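Local coordinates for protein transcriptional regulator (GntR family) (Enterococcus faecalis, PDB 3DDV) that probably regulates transcription as a GntR-family repressor or activator, its UTRA domain sensing a small-molecule effector that would alter DNA binding, at residues Cys49-Ser54 and Val130-Ala135; Val94-Gln99 and Asp110-Val115. All coordinates share one frame; numbering follows the deposited sequence.

How the contacts relate
Following the chain from its N terminus, strand 46-56 comes first, and contact 1 pairs it with strand 126-135, closing a long loop in which 75 residues lie between Cys49-Ser54 and Val130-Ala135. Contact 2 falls wholly within that loop: strand 84-95 runs into helix 98-104, and the chain returns to place Asp110-Val115 beside Val94-Gln99. The contacts therefore nest and do not cross. Strand 111-121 next leads into strand 126-135, its neighbour in the sheet, and backbone pairs such as Thr132 N to Val115 O join the two contacts. Contact 1 thus lies in the middle of the six-stranded antiparallel sheet, contact 2 at the outermost strand within this chain, against which a second subunit packs.

Contact 1: Cys49-Ser54 and Val130-Ala135; sequences CFEVAS and VRTQYA
Two central strands of the UTRA domain's antiparallel sheet meet here, Cys49-Ser54 pairing with Val130-Ala135 at 172° between their directions. Two hydrogen-bonded pairs hold the ladder: Phe50 with Gln133, where Gln133 N reaches Phe50 O at 2.7 Å, and Val52 with Arg131, where Val52 N reaches Arg131 O at 2.8 Å. The non-hydrogen-bonded pairs bring CA atoms close.

One face carries Cys49, Glu51, Ala53, Val130, Thr132 and Tyr134. Cys49 CB lies 3.5 Å from Tyr134 CD1, and its sulfur sits obliquely to the same ring. Glu51 extends with CG anti to the backbone N (chi1 165°), and its CG lies 3.5 Å from Val130 CG1; beta-branched Val130 suits a strand and offers its other methyl, CG2, to Ala53 CB. Thr132 OG1 gives Glu51 OE1 a weak hydrogen bond, whereas OE2 forms a salt bridge with Arg39.

On the opposite face, the Arg131 chain bends at chi2 and chi3, and its guanidinium lies with one face under Val52 CG1, 3.7 Å from the plane and toward the rim. Ser54 OG approaches the guanidinium edge, receiving a weak bond from Arg131 NH2 at 2.7 Å. Phe50 meets the ring of Tyr103 on this face. The Arg131 side chain lies about 4 Å from a bound magnesium ion, which it does not coordinate; two positive charges so near would be unfavourable unless offset. Glu22, hydrogen-bonded to Ser54 OG and in a long, weak ion pair with Arg131, may offset part of the guanidinium charge.

Contact 2: Val94-Gln99 and Asp110-Val115; sequences VQASEQ and DAILRV
Val94 pairs with Ile112, the last hydrogen-bonded antiparallel pair before strand 84-95 ends. Val94 N gives its hydrogen to Ile112 O at 2.8 Å, and Val94 O accepts from Ile112 N in return. Its side chain shares a face with that of Ile112. There Val94 CG2, set anti to the carbonyl carbon, lies beside Arg114 NH1 in a contact whose closeness is doubtful. The arginine chain starts with CG anti to the backbone N (chi1 -170°) and bends at chi3; the valine methyl lies oblique to its guanidinium.

Gln95, on the other face, pairs with Ala111 without backbone hydrogen bonds. Its CA makes a CA-H...O contact with Asp110 O at 3.4 Å, while its side-chain amide forms a weak hydrogen bond to Gly109 O, NE2 being the donor. Small Ala111 and Gln95 both pack against the second subunit, on its Val94 and Gly109 respectively.

At Ala96 the strand has ended, yet Ala96 N still donates to Asp110 O at 2.6 Å. The small CB of Ala96 fits 3.9 Å from Ile112 CG1. Ser97 then occupies the N-cap of helix 98-104, its OG bonded to Ile100 N. Asp110 OD2 accepts from Lys107 N, in the turn leading back to strand 111-121.

Backbone bonds thus carry the pairing past the strand's end. Buried Ile112 packs on Ala96 and on Ile100 and Leu104 of helix 98-104, so the helix covers that face of the strand. The nearby like charges of Arg114 and Arg116 would be expected to repel each other.

Contact 1: Cys49-Ser54 and Val130-Ala135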
loop_
_atom_site.group_PDB
_atom_site.type_symbol
_atom_site.label_atom_id
_atom_site.label_comp_id
_atom_site.label_asym_id
_atom_site.label_seq_id
_atom_site.Cartn_x
_atom_site.Cartn_y
_atom_site.Cartn_z
ATOM N N CYS B 49 15.499 -25.538 6.755
ATOM C CA CYS B 49 14.214 -25.239 7.362
ATOM C C CYS B 49 13.738 -26.222 8.421
ATOM O O CYS B 49 14.106 -27.378 8.472
ATOM C CB CYS B 49 13.164 -25.113 6.248
ATOM S SG CYS B 49 12.670 -26.642 5.477
ATOM N N PHE B 50 12.901 -25.721 9.291
ATOM C CA PHE B 50 12.283 -26.510 10.354
ATOM C C PHE B 50 10.789 -26.333 10.232
ATOM O O PHE B 50 10.283 -25.194 10.159
ATOM C CB PHE B 50 12.717 -25.962 11.693
ATOM C CG PHE B 50 12.073 -26.626 12.841
ATOM C CD1 PHE B 50 12.638 -27.742 13.401
ATOM C CD2 PHE B 50 10.915 -26.133 13.374
ATOM C CE1 PHE B 50 12.067 -28.365 14.465
ATOM C CE2 PHE B 50 10.339 -26.763 14.417
ATOM C CZ PHE B 50 10.920 -27.882 14.969
ATOM N N GLU B 51 10.081 -27.438 10.224
ATOM C CA GLU B 51 8.654 -27.421 10.003
ATOM C C GLU B 51 7.904 -28.183 11.102
ATOM O O GLU B 51 8.224 -29.313 11.398
ATOM C CB GLU B 51 8.428 -28.056 8.623
ATOM C CG GLU B 51 7.016 -28.486 8.276
ATOM C CD GLU B 51 6.917 -29.090 6.891
ATOM O OE1 GLU B 51 7.052 -28.281 5.898
ATOM O OE2 GLU B 51 6.672 -30.330 6.821
ATOM N N VAL B 52 6.894 -27.566 11.678
ATOM C CA VAL B 52 5.943 -28.281 12.520
ATOM C C VAL B 52 4.688 -28.545 11.696
ATOM O O VAL B 52 4.101 -27.629 11.133
ATOM C CB VAL B 52 5.531 -27.456 13.783
ATOM C CG1 VAL B 52 4.707 -28.306 14.724
ATOM C CG2 VAL B 52 6.737 -26.976 14.442
ATOM N N ALA B 53 4.237 -29.780 11.675
ATOM C CA ALA B 53 3.026 -30.077 10.961
ATOM C C ALA B 53 2.036 -30.806 11.872
ATOM O O ALA B 53 2.398 -31.718 12.607
ATOM C CB ALA B 53 3.342 -30.876 9.725
ATOM N N SER B 54 0.784 -30.375 11.812
ATOM C CA SER B 54 -0.270 -31.013 12.562
ATOM C C SER B 54 -1.389 -31.493 11.633
ATOM O O SER B 54 -1.944 -30.721 10.891
ATOM C CB SER B 54 -0.817 -30.070 13.636
ATOM O OG SER B 54 0.066 -29.981 14.747
ATOM N N VAL B 130 0.576 -26.204 8.959
ATOM C CA VAL B 130 2.011 -26.414 8.799
ATOM C C VAL B 130 2.701 -25.103 9.048
ATOM O O VAL B 130 2.243 -24.045 8.599
ATOM C CB VAL B 130 2.358 -27.008 7.384
ATOM C CG1 VAL B 130 3.842 -27.341 7.271
ATOM C CG2 VAL B 130 1.488 -28.252 7.121
ATOM N N ARG B 131 3.760 -25.146 9.833
ATOM C CA ARG B 131 4.374 -23.904 10.288
ATOM C C ARG B 131 5.850 -24.123 10.094
ATOM O O ARG B 131 6.465 -24.991 10.758
ATOM C CB ARG B 131 4.045 -23.655 11.742
ATOM C CG ARG B 131 2.538 -23.591 12.000
ATOM C CD ARG B 131 2.157 -24.194 13.327
ATOM N NE ARG B 131 1.776 -25.574 13.177
ATOM C CZ ARG B 131 1.443 -26.366 14.194
ATOM N NH1 ARG B 131 1.486 -25.960 15.437
ATOM N NH2 ARG B 131 1.098 -27.601 13.964
ATOM N N THR B 132 6.389 -23.386 9.137
ATOM C CA THR B 132 7.718 -23.601 8.711
ATOM C C THR B 132 8.566 -22.380 8.947
ATOM O O THR B 132 8.136 -21.259 8.746
ATOM C CB THR B 132 7.723 -23.920 7.282
ATOM O OG1 THR B 132 6.976 -25.110 7.091
ATOM C CG2 THR B 132 9.136 -24.113 6.820
ATOM N N GLN B 133 9.790 -22.639 9.352
ATOM C CA GLN B 133 10.723 -21.615 9.672
ATOM C C GLN B 133 12.008 -21.858 8.830
ATOM O O GLN B 133 12.745 -22.875 9.020
ATOM C CB GLN B 133 10.960 -21.753 11.160
ATOM C CG GLN B 133 10.970 -20.453 11.901
ATOM C CD GLN B 133 10.401 -20.533 13.248
ATOM O OE1 GLN B 133 9.390 -21.191 13.459
ATOM N NE2 GLN B 133 11.019 -19.843 14.184
ATOM N N TYR B 134 12.235 -20.983 7.851
ATOM C CA TYR B 134 13.394 -21.080 6.927
ATOM C C TYR B 134 14.498 -20.131 7.384
ATOM O O TYR B 134 14.218 -18.984 7.769
ATOM C CB TYR B 134 13.008 -20.616 5.527
ATOM C CG TYR B 134 11.904 -21.393 4.895
ATOM C CD1 TYR B 134 12.167 -22.521 4.145
ATOM C CD2 TYR B 134 10.609 -20.965 4.993
ATOM C CE1 TYR B 134 11.149 -23.224 3.551
ATOM C CE2 TYR B 134 9.612 -21.649 4.428
ATOM C CZ TYR B 134 9.872 -22.789 3.709
ATOM O OH TYR B 134 8.821 -23.479 3.177
ATOM N N ALA B 135 15.742 -20.598 7.351
ATOM C CA ALA B 135 16.911 -19.720 7.477
ATOM C C ALA B 135 16.903 -18.687 6.364
ATOM O O ALA B 135 17.023 -19.063 5.213
ATOM C CB ALA B 135 18.174 -20.529 7.374
#

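Contact 2: Val94-Gln99 and Asp110-Val115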
loop_
_atom_site.group_PDB
_atom_site.type_symbol
_atom_site.label_atom_id
_atom_site.label_comp_id
_atom_site.label_asym_id
_atom_site.label_seq_id
_atom_site.Cartn_x
_atom_site.Cartn_y
_atom_site.Cartn_z
ATOM N N VAL B 94 10.764 -13.382 11.300
ATOM C CA VAL B 94 10.925 -13.525 12.734
ATOM C C VAL B 94 12.383 -13.804 13.087
ATOM O O VAL B 94 13.117 -14.361 12.310
ATOM C CB VAL B 94 10.037 -14.671 13.228
ATOM C CG1 VAL B 94 10.379 -15.040 14.623
ATOM C CG2 VAL B 94 8.582 -14.230 13.169
ATOM N N GLN B 95 12.802 -13.412 14.274
ATOM C CA GLN B 95 14.144 -13.780 14.756
ATOM C C GLN B 95 14.224 -15.237 15.189
ATOM O O GLN B 95 13.283 -15.745 15.768
ATOM C CB GLN B 95 14.492 -12.922 15.961
ATOM C CG GLN B 95 14.153 -11.471 15.789
ATOM C CD GLN B 95 15.045 -10.640 16.616
ATOM O OE1 GLN B 95 14.694 -10.273 17.721
ATOM N NE2 GLN B 95 16.256 -10.401 16.127
ATOM N N ALA B 96 15.349 -15.897 14.956
ATOM C CA ALA B 96 15.518 -17.298 15.392
ATOM C C ALA B 96 15.560 -17.397 16.899
ATOM O O ALA B 96 16.283 -16.644 17.545
ATOM C CB ALA B 96 16.773 -17.866 14.826
ATOM N N SER B 97 14.757 -18.298 17.461
ATOM C CA SER B 97 14.859 -18.663 18.890
ATOM C C SER B 97 16.124 -19.513 19.129
ATOM O O SER B 97 16.794 -19.980 18.180
ATOM C CB SER B 97 13.630 -19.426 19.351
ATOM O OG SER B 97 13.705 -20.765 18.907
ATOM N N GLU B 98 16.466 -19.699 20.399
ATOM C CA GLU B 98 17.668 -20.451 20.732
ATOM C C GLU B 98 17.523 -21.819 20.116
ATOM O O GLU B 98 18.411 -22.320 19.432
ATOM C CB GLU B 98 17.789 -20.573 22.238
ATOM C CG GLU B 98 19.016 -21.356 22.756
ATOM C CD GLU B 98 18.813 -21.761 24.244
ATOM O OE1 GLU B 98 18.085 -21.030 25.004
ATOM O OE2 GLU B 98 19.368 -22.823 24.643
ATOM N N GLN B 99 16.348 -22.385 20.360
ATOM C CA GLN B 99 15.951 -23.699 19.876
ATOM C C GLN B 99 16.061 -23.853 18.350
ATOM O O GLN B 99 16.769 -24.731 17.834
ATOM C CB GLN B 99 14.506 -23.943 20.349
ATOM C CG GLN B 99 13.964 -25.292 20.035
ATOM C CD GLN B 99 14.852 -26.405 20.578
ATOM O OE1 GLN B 99 15.940 -26.727 20.012
ATOM N NE2 GLN B 99 14.389 -27.019 21.692
ATOM N N ASP B 110 19.022 -14.522 14.433
ATOM C CA ASP B 110 19.101 -14.555 12.979
ATOM C C ASP B 110 17.732 -14.555 12.339
ATOM O O ASP B 110 16.750 -14.909 12.946
ATOM C CB ASP B 110 19.892 -15.791 12.508
ATOM C CG ASP B 110 21.390 -15.567 12.494
ATOM O OD1 ASP B 110 21.791 -14.423 12.751
ATOM O OD2 ASP B 110 22.161 -16.520 12.213
ATOM N N ALA B 111 17.703 -14.172 11.081
ATOM C CA ALA B 111 16.473 -13.835 10.383
ATOM C C ALA B 111 15.754 -15.043 9.830
ATOM O O ALA B 111 16.323 -15.787 9.011
ATOM C CB ALA B 111 16.803 -12.896 9.223
ATOM N N ILE B 112 14.483 -15.202 10.202
ATOM C CA ILE B 112 13.690 -16.369 9.784
ATOM C C ILE B 112 12.521 -15.956 8.940
ATOM O O ILE B 112 11.816 -15.026 9.276
ATOM C CB ILE B 112 13.105 -17.139 10.984
ATOM C CG1 ILE B 112 14.229 -17.821 11.805
ATOM C CG2 ILE B 112 12.081 -18.096 10.494
ATOM C CD1 ILE B 112 15.040 -18.890 11.061
ATOM N N LEU B 113 12.332 -16.649 7.826
ATOM C CA LEU B 113 11.148 -16.440 7.020
ATOM C C LEU B 113 10.185 -17.494 7.494
ATOM O O LEU B 113 10.479 -18.700 7.414
ATOM C CB LEU B 113 11.408 -16.628 5.516
ATOM C CG LEU B 113 10.111 -16.394 4.740
ATOM C CD1 LEU B 113 9.919 -14.886 4.608
ATOM C CD2 LEU B 113 10.077 -17.070 3.440
ATOM N N ARG B 114 9.036 -17.042 7.970
ATOM C CA ARG B 114 8.068 -17.941 8.543
ATOM C C ARG B 114 6.895 -18.071 7.660
ATOM O O ARG B 114 6.306 -17.093 7.258
ATOM C CB ARG B 114 7.548 -17.417 9.850
ATOM C CG ARG B 114 6.718 -18.484 10.558
ATOM C CD ARG B 114 6.534 -18.182 12.001
ATOM N NE ARG B 114 5.399 -17.325 12.079
ATOM C CZ ARG B 114 5.234 -16.382 12.999
ATOM N NH1 ARG B 114 6.167 -16.196 13.923
ATOM N NH2 ARG B 114 4.133 -15.615 12.994
ATOM N N VAL B 115 6.521 -19.297 7.395
ATOM C CA VAL B 115 5.316 -19.548 6.635
ATOM C C VAL B 115 4.424 -20.428 7.461
ATOM O O VAL B 115 4.831 -21.488 7.881
ATOM C CB VAL B 115 5.613 -20.270 5.303
ATOM C CG1 VAL B 115 4.330 -20.394 4.473
ATOM C CG2 VAL B 115 6.651 -19.527 4.588
#